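Local coordinates for protein galectin-1 (Bufo arenarum, PDB 1A78) that binds beta-galactosides as a soluble homodimeric lectin and may regulate cell differentiation and apoptosis, at residues F46-D51 and F78-G83; D27-A32 and F50-D55; K58-S63 and E72-V77. All coordinates share one frame; numbering follows the deposited sequence.

Contact 1 of 3, residues F46-D51 and F78-G83; sequences FNARFD and FPFQQG. With YIO (1-thio-beta-D-galactopyranose), chain C; GAL (beta-D-galactopyranose), chain B.
F50 and F78 form a T-shaped pair at the tight centre of this contact: the CE2-CZ edge of F78 stands on the face of the F50 ring, with centroids 4.9 Å apart and planes at 89°. Over the opposite face of F50 runs the aliphatic part of Q82, whose CG lies 3.9 Å from the ring centroid in a CH-pi contact. With its CG anti to the carbonyl carbon (chi1 -75°), F50 swings its ring from the corner of the chain into this clamp. F80 closes the cluster: its CB reaches F50 CZ (3.8 Å), while its ring puts CE2 3.9 Å from A48 CB and CZ 4.0 Å from F46 CZ, tip to tip. The small methyl of A48 suits a place that both F78 and F80 approach.

The packing slackens toward the exposed glutamines. Q82 serves there with its methylenes, while its OE1 accepts a weak hydrogen bond from C28 N. On the opposite side of the strand R49 is polar yet buried: its NE donates almost straight (172°) to N47 OD1 at 3.0 Å, NH1 forms a salt bridge with D55 and binds O2 of the galactose, and NH2 donates to O4 of the thiogalactose at 2.9 Å. One strand thus feeds an aromatic core on one face and sugar on the other, as expected of the galectin beta-sandwich.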
# COMPACT_ATOMS: atom_id res chain seq x y z
N PHE A 46 -16.24 -4.99 1.14
CA PHE A 46 -16.20 -6.43 0.94
C PHE A 46 -15.95 -7.09 2.29
O PHE A 46 -14.83 -7.11 2.77
CB PHE A 46 -15.07 -6.73 -0.04
CG PHE A 46 -14.81 -8.17 -0.26
CD1 PHE A 46 -13.94 -8.86 0.58
CD2 PHE A 46 -15.44 -8.85 -1.28
CE1 PHE A 46 -13.72 -10.20 0.40
CE2 PHE A 46 -15.22 -10.20 -1.48
CZ PHE A 46 -14.36 -10.88 -0.63
N ASN A 47 -16.98 -7.67 2.90
CA ASN A 47 -16.83 -8.26 4.22
C ASN A 47 -17.05 -9.79 4.26
O ASN A 47 -18.16 -10.27 4.04
CB ASN A 47 -17.82 -7.53 5.14
CG ASN A 47 -17.68 -7.89 6.61
OD1 ASN A 47 -18.55 -7.53 7.40
ND2 ASN A 47 -16.60 -8.57 7.00
N ALA A 48 -15.98 -10.55 4.49
CA ALA A 48 -16.07 -12.01 4.57
C ALA A 48 -16.32 -12.37 6.03
O ALA A 48 -15.43 -12.25 6.87
CB ALA A 48 -14.78 -12.66 4.07
N ARG A 49 -17.54 -12.83 6.31
CA ARG A 49 -17.96 -13.19 7.66
C ARG A 49 -17.88 -14.66 8.03
O ARG A 49 -18.69 -15.45 7.60
CB ARG A 49 -19.39 -12.68 7.89
CG ARG A 49 -19.51 -11.17 7.72
CD ARG A 49 -20.92 -10.65 7.99
NE ARG A 49 -20.97 -9.19 7.94
CZ ARG A 49 -22.06 -8.45 8.11
NH1 ARG A 49 -23.24 -9.02 8.37
NH2 ARG A 49 -21.99 -7.13 8.00
N PHE A 50 -16.88 -15.01 8.82
CA PHE A 50 -16.74 -16.39 9.28
C PHE A 50 -17.90 -16.69 10.23
O PHE A 50 -18.63 -17.66 10.07
CB PHE A 50 -15.41 -16.58 10.01
CG PHE A 50 -14.24 -16.63 9.10
CD1 PHE A 50 -13.87 -17.82 8.49
CD2 PHE A 50 -13.53 -15.46 8.80
CE1 PHE A 50 -12.81 -17.86 7.58
CE2 PHE A 50 -12.47 -15.49 7.89
CZ PHE A 50 -12.11 -16.69 7.28
N ASP A 51 -18.08 -15.82 11.21
CA ASP A 51 -19.14 -15.97 12.16
C ASP A 51 -19.37 -14.57 12.70
O ASP A 51 -18.73 -14.17 13.66
CB ASP A 51 -18.68 -16.91 13.26
CG ASP A 51 -19.80 -17.30 14.20
OD1 ASP A 51 -20.96 -16.95 13.91
OD2 ASP A 51 -19.50 -17.97 15.21
N PHE A 78 -17.59 -18.99 -0.32
CA PHE A 78 -16.69 -18.59 0.76
C PHE A 78 -15.40 -19.40 0.70
O PHE A 78 -15.24 -20.40 1.40
CB PHE A 78 -17.40 -18.83 2.10
CG PHE A 78 -16.75 -18.17 3.27
CD1 PHE A 78 -17.08 -16.87 3.62
CD2 PHE A 78 -15.87 -18.86 4.07
CE1 PHE A 78 -16.56 -16.29 4.76
CE2 PHE A 78 -15.35 -18.29 5.20
CZ PHE A 78 -15.69 -17.00 5.55
N PRO A 79 -14.45 -18.95 -0.13
CA PRO A 79 -13.18 -19.68 -0.25
C PRO A 79 -12.12 -19.26 0.76
O PRO A 79 -10.94 -19.16 0.40
CB PRO A 79 -12.76 -19.34 -1.67
CG PRO A 79 -13.19 -17.91 -1.79
CD PRO A 79 -14.56 -17.89 -1.14
N PHE A 80 -12.49 -19.08 2.03
CA PHE A 80 -11.52 -18.65 3.04
C PHE A 80 -11.42 -19.55 4.27
O PHE A 80 -12.41 -20.10 4.73
CB PHE A 80 -11.82 -17.22 3.51
CG PHE A 80 -12.18 -16.28 2.40
CD1 PHE A 80 -11.19 -15.63 1.68
CD2 PHE A 80 -13.50 -16.00 2.11
CE1 PHE A 80 -11.51 -14.73 0.68
CE2 PHE A 80 -13.84 -15.10 1.12
CZ PHE A 80 -12.84 -14.46 0.40
N GLN A 81 -10.20 -19.68 4.80
CA GLN A 81 -9.92 -20.48 5.99
C GLN A 81 -9.26 -19.59 7.02
O GLN A 81 -8.45 -18.72 6.68
CB GLN A 81 -8.94 -21.61 5.68
CG GLN A 81 -9.48 -22.69 4.80
CD GLN A 81 -8.42 -23.68 4.41
OE1 GLN A 81 -7.93 -23.66 3.28
NE2 GLN A 81 -8.05 -24.57 5.34
N GLN A 82 -9.58 -19.83 8.29
CA GLN A 82 -8.99 -19.07 9.37
C GLN A 82 -7.53 -19.49 9.49
O GLN A 82 -7.14 -20.57 9.04
CB GLN A 82 -9.72 -19.34 10.68
CG GLN A 82 -11.12 -18.77 10.72
CD GLN A 82 -11.86 -19.18 11.98
OE1 GLN A 82 -12.21 -18.33 12.81
NE2 GLN A 82 -12.06 -20.48 12.15
N GLY A 83 -6.72 -18.61 10.06
CA GLY A 83 -5.32 -18.90 10.23
C GLY A 83 -4.62 -19.22 8.92
O GLY A 83 -3.61 -19.92 8.95
C1 YIO C . -23.05 -3.90 9.24
C2 YIO C . -21.62 -4.00 9.70
C3 YIO C . -20.73 -3.12 8.84
C4 YIO C . -20.84 -3.59 7.42
C5 YIO C . -22.31 -3.54 6.98
C6 YIO C . -22.52 -4.11 5.61
O2 YIO C . -21.52 -3.60 11.05
O3 YIO C . -19.39 -3.25 9.27
O4 YIO C . -20.33 -4.91 7.32
O5 YIO C . -23.15 -4.30 7.87
O6 YIO C . -23.77 -3.68 5.10
S1 YIO C . -23.92 -5.21 10.14
C1 GAL B . -25.58 -4.96 9.44
C2 GAL B . -26.18 -6.32 9.02
C3 GAL B . -27.53 -6.12 8.33
C4 GAL B . -28.46 -5.30 9.23
C5 GAL B . -27.79 -3.99 9.56
C6 GAL B . -28.67 -3.18 10.49
O2 GAL B . -25.30 -7.01 8.15
O3 GAL B . -28.11 -7.39 8.06
O4 GAL B . -28.72 -5.99 10.44
O5 GAL B . -26.53 -4.25 10.26
O6 GAL B . -27.94 -2.12 11.08

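Contact 2 of 3, residues D27-A32 and F50-D55; sequences DCKGFA and FDLHGD. With YIO (1-thio-beta-D-galactopyranose), chain C.
K29 O takes two successive amides from the corner at F50-D51. D51 N approaches at 2.9 Å with a fairly straight N-H (166°); F50 N, at 2.7 Å, is bent enough to count as weak. The same corner presses the F50 ring against the incoming chain: C28 O lies 3.3 Å from F50 CD2, and C28 SG sits oblique to the ring, 4.2 Å from F50 CE2, a sulfur-aromatic contact suited to a small, polarisable side chain in a buried place. F31 meets the ring edge to edge, its CD2 4.1 Å from F50 CE2, and G30 passes with its CA near F50 CD2.

Nearer the surface, K29 and L52 lie side by side, K29 CG 3.9 Å from L52 CD1. CG of K29 stands between the backbone N and the carbonyl carbon, and this torsion (chi1 65°) sets it beside the leucine methyl; beyond CG the chain bends.

The next shell is a type I' turn from L52 to D55, closed by backbone bonds in both directions between those two residues. G54 suits the turn because its backbone angles would jam a CB against the preceding carbonyl. L52 CG rests over the centre of one face of the H53 ring, 3.7 Å above its plane, and H53 CD2 comes within 3.4 Å of the thiogalactose S1. D55 beyond it bridges R49 and R74.

The polar link is backbone to backbone, while side chains supply apolar and sulfur-aromatic packing around it; the D51 amide, with a weaker contribution from F50, would be expected to polarise the shared carbonyl.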
# COMPACT_ATOMS: atom_id res chain seq x y z
N ASP A 27 -8.31 -17.09 14.74
CA ASP A 27 -9.53 -16.82 15.46
C ASP A 27 -10.04 -15.51 14.88
O ASP A 27 -9.93 -14.47 15.52
CB ASP A 27 -9.26 -16.69 16.97
CG ASP A 27 -9.07 -18.06 17.64
OD1 ASP A 27 -9.96 -18.93 17.50
OD2 ASP A 27 -8.02 -18.26 18.31
N CYS A 28 -10.52 -15.58 13.65
CA CYS A 28 -11.01 -14.40 12.95
C CYS A 28 -12.50 -14.55 12.72
O CYS A 28 -12.94 -15.51 12.09
CB CYS A 28 -10.28 -14.25 11.61
SG CYS A 28 -10.77 -12.80 10.61
N LYS A 29 -13.27 -13.62 13.24
CA LYS A 29 -14.72 -13.65 13.10
C LYS A 29 -15.10 -13.23 11.68
O LYS A 29 -16.05 -13.74 11.10
CB LYS A 29 -15.37 -12.74 14.14
CG LYS A 29 -15.05 -11.21 13.98
CD LYS A 29 -14.13 -10.59 15.10
CE LYS A 29 -12.71 -11.21 15.13
NZ LYS A 29 -12.01 -11.24 13.79
N GLY A 30 -14.33 -12.31 11.11
CA GLY A 30 -14.56 -11.84 9.76
C GLY A 30 -13.54 -10.76 9.41
O GLY A 30 -12.89 -10.21 10.31
N PHE A 31 -13.34 -10.49 8.12
CA PHE A 31 -12.41 -9.43 7.70
C PHE A 31 -13.03 -8.67 6.56
O PHE A 31 -14.01 -9.15 5.94
CB PHE A 31 -11.02 -9.98 7.31
CG PHE A 31 -11.01 -10.75 6.03
CD1 PHE A 31 -10.83 -10.09 4.81
CD2 PHE A 31 -11.18 -12.13 6.03
CE1 PHE A 31 -10.80 -10.79 3.63
CE2 PHE A 31 -11.15 -12.84 4.85
CZ PHE A 31 -10.96 -12.18 3.64
N ALA A 32 -12.48 -7.48 6.28
CA ALA A 32 -12.99 -6.62 5.23
C ALA A 32 -11.89 -5.95 4.41
O ALA A 32 -10.75 -5.87 4.84
CB ALA A 32 -13.91 -5.53 5.83
N PHE A 50 -16.88 -15.01 8.82
CA PHE A 50 -16.74 -16.39 9.28
C PHE A 50 -17.90 -16.69 10.23
O PHE A 50 -18.63 -17.66 10.07
CB PHE A 50 -15.41 -16.58 10.01
CG PHE A 50 -14.24 -16.63 9.10
CD1 PHE A 50 -13.87 -17.82 8.49
CD2 PHE A 50 -13.53 -15.46 8.80
CE1 PHE A 50 -12.81 -17.86 7.58
CE2 PHE A 50 -12.47 -15.49 7.89
CZ PHE A 50 -12.11 -16.69 7.28
N ASP A 51 -18.08 -15.82 11.21
CA ASP A 51 -19.14 -15.97 12.16
C ASP A 51 -19.37 -14.57 12.70
O ASP A 51 -18.73 -14.17 13.66
CB ASP A 51 -18.68 -16.91 13.26
CG ASP A 51 -19.80 -17.30 14.20
OD1 ASP A 51 -20.96 -16.95 13.91
OD2 ASP A 51 -19.50 -17.97 15.21
N LEU A 52 -20.26 -13.82 12.06
CA LEU A 52 -20.52 -12.45 12.49
C LEU A 52 -21.95 -11.97 12.20
O LEU A 52 -22.42 -12.03 11.07
CB LEU A 52 -19.50 -11.52 11.82
CG LEU A 52 -19.43 -10.05 12.25
CD1 LEU A 52 -18.75 -9.96 13.62
CD2 LEU A 52 -18.66 -9.25 11.19
N HIS A 53 -22.62 -11.45 13.24
CA HIS A 53 -23.99 -10.93 13.13
C HIS A 53 -24.99 -11.94 12.58
O HIS A 53 -25.90 -11.55 11.85
CB HIS A 53 -24.05 -9.71 12.23
CG HIS A 53 -23.14 -8.61 12.66
ND1 HIS A 53 -22.85 -8.36 13.98
CD2 HIS A 53 -22.41 -7.73 11.93
CE1 HIS A 53 -21.97 -7.38 14.05
NE2 HIS A 53 -21.69 -6.98 12.82
N GLY A 54 -24.83 -13.21 12.92
CA GLY A 54 -25.74 -14.21 12.38
C GLY A 54 -25.33 -14.73 11.01
O GLY A 54 -25.94 -15.69 10.51
N ASP A 55 -24.35 -14.10 10.36
CA ASP A 55 -23.84 -14.56 9.05
C ASP A 55 -22.67 -15.50 9.36
O ASP A 55 -21.72 -15.13 10.05
CB ASP A 55 -23.35 -13.37 8.22
CG ASP A 55 -24.47 -12.59 7.60
OD1 ASP A 55 -25.48 -13.20 7.20
OD2 ASP A 55 -24.36 -11.36 7.46
C1 YIO C . -23.05 -3.90 9.24
C2 YIO C . -21.62 -4.00 9.70
C3 YIO C . -20.73 -3.12 8.84
C4 YIO C . -20.84 -3.59 7.42
C5 YIO C . -22.31 -3.54 6.98
C6 YIO C . -22.52 -4.11 5.61
O2 YIO C . -21.52 -3.60 11.05
O3 YIO C . -19.39 -3.25 9.27
O4 YIO C . -20.33 -4.91 7.32
O5 YIO C . -23.15 -4.30 7.87
O6 YIO C . -23.77 -3.68 5.10
S1 YIO C . -23.92 -5.21 10.14

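Contact 3 of 3, residues K58-S63 and E72-V77; sequences KIVCNS and EQREEV. With YIO (1-thio-beta-D-galactopyranose), chain C; GAL (beta-D-galactopyranose), chain B.
I59 and E75, and again C61 and Q73, are antiparallel hydrogen-bonded pairs, each satisfying N-H and C=O on both strands; E75 N to I59 O and C61 N to Q73 O both measure 2.9 Å. The non-hydrogen-bonded pair between them, V60 and R74, turns to the sugar: V60 packs its CG2 methyl over one face of the R74 guanidinium, 3.7 Å from NE.

E72 is heavily used. Its OE2 accepts from two hydroxyls, O6 of the thiogalactose and O2 of the galactose, each at 2.6 Å, while OE1 makes a salt bridge with R74 NH1 at 2.6 Å. These partners should favour a charged carboxylate. N62 ND2 donates to the same O6 at 2.8 Å, nearly straight (170°), and also to G70 O. R74 NH2 is shared between D55 and O3 of the galactose.

At the other end K58 NZ meets the syn lone pair of E76 OE1, and Q73 NE2 divides itself between E75 OE1 and S108 O. V77 O is the exception, buried against I59 CD1 without a polar partner. This hairpin gives N62, E72 and R74 to the galactoside site of the galectin carbohydrate-recognition domain, shared with strand 41-49 (H45, N47 and R49).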
# COMPACT_ATOMS: atom_id res chain seq x y z
N LYS A 58 -20.19 -16.33 5.21
CA LYS A 58 -20.90 -15.64 4.13
C LYS A 58 -20.09 -14.40 3.75
O LYS A 58 -19.26 -13.95 4.52
CB LYS A 58 -22.27 -15.21 4.64
CG LYS A 58 -23.32 -14.97 3.58
CD LYS A 58 -23.95 -16.28 3.20
CE LYS A 58 -24.75 -16.84 4.38
NZ LYS A 58 -25.15 -18.28 4.20
N ILE A 59 -20.35 -13.85 2.58
CA ILE A 59 -19.68 -12.65 2.09
C ILE A 59 -20.75 -11.58 1.96
O ILE A 59 -21.75 -11.78 1.29
CB ILE A 59 -19.04 -12.89 0.68
CG1 ILE A 59 -17.76 -13.70 0.82
CG2 ILE A 59 -18.78 -11.56 -0.05
CD1 ILE A 59 -17.10 -13.98 -0.50
N VAL A 60 -20.56 -10.46 2.64
CA VAL A 60 -21.52 -9.36 2.53
C VAL A 60 -20.84 -8.19 1.82
O VAL A 60 -19.70 -7.88 2.14
CB VAL A 60 -22.01 -8.93 3.94
CG1 VAL A 60 -23.01 -7.81 3.82
CG2 VAL A 60 -22.64 -10.11 4.65
N CYS A 61 -21.47 -7.60 0.82
CA CYS A 61 -20.87 -6.47 0.12
C CYS A 61 -21.83 -5.32 0.22
O CYS A 61 -23.05 -5.52 0.19
CB CYS A 61 -20.62 -6.78 -1.37
SG CYS A 61 -19.29 -7.94 -1.68
N ASN A 62 -21.30 -4.11 0.36
CA ASN A 62 -22.19 -2.94 0.44
C ASN A 62 -21.43 -1.69 0.04
O ASN A 62 -20.21 -1.75 -0.20
CB ASN A 62 -22.74 -2.78 1.86
CG ASN A 62 -24.07 -2.07 1.89
OD1 ASN A 62 -24.51 -1.50 0.90
ND2 ASN A 62 -24.72 -2.10 3.04
N SER A 63 -22.15 -0.59 -0.13
CA SER A 63 -21.54 0.68 -0.46
C SER A 63 -21.87 1.55 0.75
O SER A 63 -22.77 1.22 1.52
CB SER A 63 -22.16 1.28 -1.71
OG SER A 63 -23.53 1.56 -1.51
N GLU A 72 -27.27 -4.14 1.12
CA GLU A 72 -26.32 -5.24 1.16
C GLU A 72 -26.60 -6.21 0.02
O GLU A 72 -27.73 -6.30 -0.47
CB GLU A 72 -26.41 -6.01 2.48
CG GLU A 72 -26.09 -5.21 3.75
CD GLU A 72 -25.86 -6.11 4.96
OE1 GLU A 72 -26.29 -7.27 4.92
OE2 GLU A 72 -25.23 -5.69 5.95
N GLN A 73 -25.54 -6.88 -0.43
CA GLN A 73 -25.61 -7.89 -1.47
C GLN A 73 -24.84 -9.03 -0.84
O GLN A 73 -23.64 -8.90 -0.60
CB GLN A 73 -24.90 -7.45 -2.76
CG GLN A 73 -24.65 -8.61 -3.73
CD GLN A 73 -24.07 -8.19 -5.07
OE1 GLN A 73 -24.58 -7.27 -5.71
NE2 GLN A 73 -23.00 -8.86 -5.50
N ARG A 74 -25.53 -10.10 -0.47
CA ARG A 74 -24.85 -11.22 0.15
C ARG A 74 -24.43 -12.23 -0.91
O ARG A 74 -24.96 -12.20 -2.02
CB ARG A 74 -25.75 -11.89 1.19
CG ARG A 74 -25.89 -11.10 2.47
CD ARG A 74 -26.27 -12.01 3.64
NE ARG A 74 -26.10 -11.35 4.94
CZ ARG A 74 -26.63 -10.17 5.26
NH1 ARG A 74 -27.38 -9.52 4.39
NH2 ARG A 74 -26.32 -9.60 6.42
N GLU A 75 -23.48 -13.10 -0.59
CA GLU A 75 -23.01 -14.12 -1.51
C GLU A 75 -22.67 -15.34 -0.70
O GLU A 75 -22.20 -15.23 0.43
CB GLU A 75 -21.78 -13.66 -2.29
CG GLU A 75 -21.93 -13.81 -3.79
CD GLU A 75 -22.67 -12.65 -4.42
OE1 GLU A 75 -22.56 -11.53 -3.89
OE2 GLU A 75 -23.33 -12.82 -5.47
N GLU A 76 -22.88 -16.51 -1.29
CA GLU A 76 -22.64 -17.78 -0.61
C GLU A 76 -21.27 -18.45 -0.82
O GLU A 76 -20.90 -19.33 -0.05
CB GLU A 76 -23.77 -18.76 -0.96
CG GLU A 76 -25.20 -18.18 -0.81
CD GLU A 76 -25.54 -17.79 0.62
OE1 GLU A 76 -25.13 -18.53 1.54
OE2 GLU A 76 -26.22 -16.74 0.82
N VAL A 77 -20.55 -18.09 -1.87
CA VAL A 77 -19.22 -18.67 -2.09
C VAL A 77 -18.29 -18.11 -1.02
O VAL A 77 -18.20 -16.90 -0.85
CB VAL A 77 -18.68 -18.36 -3.51
CG1 VAL A 77 -17.21 -18.76 -3.62
CG2 VAL A 77 -19.47 -19.14 -4.54
C1 YIO C . -23.05 -3.90 9.24
C2 YIO C . -21.62 -4.00 9.70
C3 YIO C . -20.73 -3.12 8.84
C4 YIO C . -20.84 -3.59 7.42
C5 YIO C . -22.31 -3.54 6.98
C6 YIO C . -22.52 -4.11 5.61
O2 YIO C . -21.52 -3.60 11.05
O3 YIO C . -19.39 -3.25 9.27
O4 YIO C . -20.33 -4.91 7.32
O5 YIO C . -23.15 -4.30 7.87
O6 YIO C . -23.77 -3.68 5.10
S1 YIO C . -23.92 -5.21 10.14
C1 GAL B . -25.58 -4.96 9.44
C2 GAL B . -26.18 -6.32 9.02
C3 GAL B . -27.53 -6.12 8.33
C4 GAL B . -28.46 -5.30 9.23
C5 GAL B . -27.79 -3.99 9.56
C6 GAL B . -28.67 -3.18 10.49
O2 GAL B . -25.30 -7.01 8.15
O3 GAL B . -28.11 -7.39 8.06
O4 GAL B . -28.72 -5.99 10.44
O5 GAL B . -26.53 -4.25 10.26
O6 GAL B . -27.94 -2.12 11.08

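How the contacts relate
Contact 1 is the most buried, an aromatic cluster that fixes the loop 78-83 against strand 41-49; contacts 2 and 3 are only partly buried, contact 2 leaning on backbone bonds to one carbonyl, contact 3 on strand pairing and salt bridges. Contacts 1 and 2 share the corner F50-D51, one gripping its ring from the loop side, the other from the chain entering strand 30-35, where F31 O also pairs with A48 N. Contact 3 lies on the far side of strand 41-49 within the same sheet, joined to it through backbone pairs such as R49 with K58. All three converge on the bound sugar, and D55 of contact 2 ties R49 of contact 1 to R74 of contact 3 by salt bridges.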